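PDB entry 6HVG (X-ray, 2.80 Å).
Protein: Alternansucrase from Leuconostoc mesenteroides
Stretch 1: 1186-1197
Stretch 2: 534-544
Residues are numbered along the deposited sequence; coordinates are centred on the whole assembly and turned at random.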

# COMPACT_ATOMS: atom_id res chain seq x y z
N ASP A 1186 0.00 -3.39 21.74
CA ASP A 1186 0.61 -3.02 23.01
C ASP A 1186 1.41 -1.75 22.83
O ASP A 1186 1.86 -1.18 23.82
CB ASP A 1186 1.55 -4.13 23.52
CG ASP A 1186 0.91 -5.50 23.48
OD1 ASP A 1186 -0.31 -5.57 23.78
OD2 ASP A 1186 1.63 -6.47 23.11
N PHE A 1187 1.62 -1.34 21.59
CA PHE A 1187 2.40 -0.14 21.29
C PHE A 1187 1.53 1.11 21.48
O PHE A 1187 0.98 1.64 20.53
CB PHE A 1187 2.96 -0.23 19.89
CG PHE A 1187 4.19 0.62 19.67
CD1 PHE A 1187 4.18 1.99 19.90
CD2 PHE A 1187 5.35 0.05 19.18
CE1 PHE A 1187 5.29 2.76 19.65
CE2 PHE A 1187 6.46 0.82 18.92
CZ PHE A 1187 6.43 2.18 19.16
N VAL A 1188 1.42 1.55 22.73
CA VAL A 1188 0.67 2.74 23.08
C VAL A 1188 1.50 3.62 24.01
O VAL A 1188 2.05 3.14 25.00
CB VAL A 1188 -0.65 2.35 23.73
CG1 VAL A 1188 -1.49 3.58 24.06
CG2 VAL A 1188 -1.43 1.44 22.81
N ASN A 1189 1.60 4.90 23.67
CA ASN A 1189 2.35 5.88 24.44
C ASN A 1189 3.73 5.41 24.88
O ASN A 1189 4.13 5.68 26.01
CB ASN A 1189 1.54 6.34 25.64
CG ASN A 1189 0.25 7.03 25.23
OD1 ASN A 1189 0.25 7.99 24.48
ND2 ASN A 1189 -0.85 6.57 25.76
N LEU A 1190 4.46 4.73 23.99
CA LEU A 1190 5.83 4.26 24.28
C LEU A 1190 6.90 5.21 23.75
O LEU A 1190 6.69 5.91 22.76
CB LEU A 1190 6.10 2.89 23.65
CG LEU A 1190 5.12 1.76 23.99
CD1 LEU A 1190 5.61 0.47 23.36
CD2 LEU A 1190 4.96 1.60 25.48
N LEU A 1191 8.05 5.23 24.41
CA LEU A 1191 9.14 6.08 23.97
C LEU A 1191 9.85 5.38 22.83
O LEU A 1191 10.07 4.16 22.84
CB LEU A 1191 10.11 6.43 25.12
CG LEU A 1191 9.57 7.20 26.33
CD1 LEU A 1191 10.69 7.95 27.04
CD2 LEU A 1191 8.46 8.17 25.99
N TYR A 1192 10.21 6.18 21.83
CA TYR A 1192 10.72 5.68 20.56
C TYR A 1192 11.74 6.66 20.05
O TYR A 1192 11.59 7.86 20.26
CB TYR A 1192 9.57 5.58 19.56
CG TYR A 1192 9.83 4.72 18.36
CD1 TYR A 1192 9.66 3.36 18.42
CD2 TYR A 1192 10.18 5.27 17.16
CE1 TYR A 1192 9.87 2.56 17.32
CE2 TYR A 1192 10.40 4.49 16.05
CZ TYR A 1192 10.24 3.13 16.13
OH TYR A 1192 10.47 2.35 15.02
N VAL A 1193 12.78 6.14 19.41
CA VAL A 1193 13.78 6.97 18.76
C VAL A 1193 13.38 7.09 17.31
O VAL A 1193 13.35 6.11 16.59
CB VAL A 1193 15.18 6.34 18.83
CG1 VAL A 1193 16.16 7.11 17.97
CG2 VAL A 1193 15.67 6.33 20.26
N ALA A 1194 13.07 8.31 16.89
CA ALA A 1194 12.71 8.60 15.52
C ALA A 1194 13.74 9.52 14.89
O ALA A 1194 14.51 10.15 15.59
CB ALA A 1194 11.34 9.24 15.46
N ASN A 1195 13.76 9.57 13.56
CA ASN A 1195 14.61 10.50 12.83
C ASN A 1195 13.76 11.68 12.37
O ASN A 1195 13.14 11.63 11.33
CB ASN A 1195 15.30 9.80 11.67
CG ASN A 1195 16.60 9.15 12.07
OD1 ASN A 1195 16.61 8.03 12.53
ND2 ASN A 1195 17.71 9.86 11.91
N THR A 1196 13.78 12.76 13.15
CA THR A 1196 12.86 13.87 12.98
C THR A 1196 13.51 15.24 12.80
O THR A 1196 12.82 16.20 12.46
CB THR A 1196 11.96 13.98 14.24
OG1 THR A 1196 12.79 13.90 15.41
CG2 THR A 1196 10.95 12.86 14.25
N LYS A 1197 14.81 15.33 13.01
CA LYS A 1197 15.50 16.61 13.08
C LYS A 1197 16.32 16.82 11.83
O LYS A 1197 17.10 15.97 11.44
CB LYS A 1197 16.39 16.63 14.32
CG LYS A 1197 16.65 18.01 14.90
CD LYS A 1197 17.71 17.97 15.99
CE LYS A 1197 17.13 18.20 17.38
NZ LYS A 1197 18.21 18.27 18.40
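Stretch 2, residues 534-544: FLAYQDDSHRT

Stretch 2 begins extended and gives way to a loop that reaches T544. It lies across stretch 1, whose own strand runs from L1190 to K1197 after a looped approach. The two strand axes come no closer than 9.9 Å, and their N-to-C directions differ by 110°, a signed crossing of -110°. At that separation and angle the backbones do not pair as a sheet; side chains fill the space between them, and the contact is modest, burying 469 Å² over both sides.

L535 is the bump most covered by the other stretch, 75 Å² of it. Its CA-to-CB bond points toward stretch 1, and with chi1 in m and chi2 in t its two methyls part to meet two aromatic rings. CD2 lies over a face of F1187, 3.7 Å from CE1 of that residue, while CD1 lies over a face of Y1192, 3.6 Å from its CE2. CD1 of L535 sits 3.6 Å from the centroid of the Y1192 ring and 12° off the normal, a nearly axial CH-pi contact; CD2 is 4.0 Å from the F1187 centroid and 22° off. F1187 and Y1192 both have chi1 in t and both point toward stretch 2, so the rings form a hollow into which a branched side chain fits, CD2 chiefly against F1187, CD1 chiefly against Y1192.

Two residues along, Y537 starts sideways and delivers its far end to stretch 1. Its OH comes within 3.2 Å of A1194 CB and 3.3 Å of T1196 CG2. A1194 and T1196 alternate with N1195, which points away, so the strand offers Y537 a small methyl and a branched one on the same side. Here the ring lies obliquely, and the contact is one of packing.

Q538 meets N1189: its CG is 3.5 Å from N1189 OD1, while its NE2 donates a hydrogen bond to A536 O at 2.9 Å. The loop of stretch 2 then presents R543. D540 steadies that side chain through a salt bridge, R543 NE to D540 OD2 at 2.8 Å, and T544 N bonds D540 O at 2.9 Å. So held, the guanidinium serves stretch 1 in two ways. At its edge NH2 donates to N1189 O at 2.9 Å, and a water accepts from R543 NH1 at 3.3 Å and donates to N1189 O at 3.0 Å. Over one face lies L1191 CD2, 3.9 Å from R543 CZ. The rule is economical: polar edge to carbonyl, flat face to methyl.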

# COMPACT_ATOMS: atom_id res chain seq x y z
N PHE A 534 2.29 2.90 10.66
CA PHE A 534 2.57 4.23 11.16
C PHE A 534 2.55 4.35 12.68
O PHE A 534 1.81 3.62 13.35
CB PHE A 534 1.53 5.22 10.65
CG PHE A 534 1.37 5.22 9.18
CD1 PHE A 534 2.34 5.76 8.35
CD2 PHE A 534 0.24 4.69 8.62
CE1 PHE A 534 2.19 5.75 6.99
CE2 PHE A 534 0.07 4.70 7.25
CZ PHE A 534 1.05 5.24 6.44
N LEU A 535 3.31 5.33 13.16
CA LEU A 535 3.34 5.74 14.55
C LEU A 535 2.88 7.18 14.66
O LEU A 535 3.40 8.03 13.96
CB LEU A 535 4.75 5.66 15.09
CG LEU A 535 5.39 4.28 15.14
CD1 LEU A 535 6.83 4.38 15.63
CD2 LEU A 535 4.57 3.37 16.03
N ALA A 536 1.91 7.46 15.53
CA ALA A 536 1.50 8.84 15.77
C ALA A 536 2.22 9.36 17.01
O ALA A 536 2.18 8.73 18.06
CB ALA A 536 0.00 8.92 15.96
N TYR A 537 2.86 10.51 16.90
CA TYR A 537 3.53 11.12 18.03
C TYR A 537 2.52 11.76 18.97
O TYR A 537 1.49 12.27 18.53
CB TYR A 537 4.54 12.18 17.58
CG TYR A 537 5.65 11.70 16.66
CD1 TYR A 537 6.03 10.39 16.61
CD2 TYR A 537 6.32 12.60 15.84
CE1 TYR A 537 7.03 9.96 15.73
CE2 TYR A 537 7.33 12.19 14.99
CZ TYR A 537 7.68 10.86 14.94
OH TYR A 537 8.65 10.45 14.10
N GLN A 538 2.85 11.76 20.27
CA GLN A 538 1.95 12.28 21.30
C GLN A 538 2.52 13.48 22.04
O GLN A 538 3.73 13.66 22.10
CB GLN A 538 1.60 11.18 22.28
CG GLN A 538 1.15 9.88 21.63
CD GLN A 538 -0.15 10.00 20.86
OE1 GLN A 538 -1.11 10.60 21.32
NE2 GLN A 538 -0.16 9.45 19.66
N ASP A 539 1.62 14.30 22.57
CA ASP A 539 1.99 15.44 23.44
C ASP A 539 2.17 14.93 24.85
O ASP A 539 1.19 14.64 25.52
CB ASP A 539 0.91 16.52 23.43
CG ASP A 539 0.82 17.26 22.11
OD1 ASP A 539 1.74 17.15 21.28
OD2 ASP A 539 -0.17 17.98 21.93
N ASP A 540 3.43 14.86 25.29
CA ASP A 540 3.78 14.26 26.56
C ASP A 540 4.89 15.10 27.22
O ASP A 540 6.08 14.77 27.15
CB ASP A 540 4.20 12.81 26.31
CG ASP A 540 4.69 12.08 27.56
OD1 ASP A 540 4.53 12.59 28.71
OD2 ASP A 540 5.22 10.96 27.37
N SER A 541 4.46 16.19 27.85
CA SER A 541 5.36 17.15 28.50
C SER A 541 6.20 16.58 29.67
O SER A 541 7.29 17.09 29.94
CB SER A 541 4.55 18.33 29.00
OG SER A 541 3.54 17.90 29.89
N HIS A 542 5.73 15.52 30.34
CA HIS A 542 6.51 14.91 31.42
C HIS A 542 7.78 14.19 30.93
O HIS A 542 8.87 14.41 31.46
CB HIS A 542 5.64 13.96 32.25
CG HIS A 542 6.29 13.53 33.53
ND1 HIS A 542 6.79 12.25 33.73
CD2 HIS A 542 6.55 14.22 34.67
CE1 HIS A 542 7.33 12.17 34.94
NE2 HIS A 542 7.20 13.35 35.53
N ARG A 543 7.65 13.34 29.91
CA ARG A 543 8.75 12.49 29.46
C ARG A 543 9.48 12.98 28.22
O ARG A 543 10.67 12.67 28.04
CB ARG A 543 8.23 11.09 29.16
CG ARG A 543 7.69 10.36 30.38
CD ARG A 543 7.29 8.94 30.06
NE ARG A 543 6.21 8.93 29.10
CZ ARG A 543 5.63 7.84 28.61
NH1 ARG A 543 6.01 6.64 29.00
NH2 ARG A 543 4.66 7.97 27.72
N THR A 544 8.81 13.75 27.37
CA THR A 544 9.37 14.06 26.06
C THR A 544 8.95 15.47 25.62
O THR A 544 8.36 15.66 24.56
CB THR A 544 8.99 12.94 25.06
OG1 THR A 544 9.57 13.20 23.79
CG2 THR A 544 7.51 12.83 24.88
O HOH W 1 3.84 4.20 28.59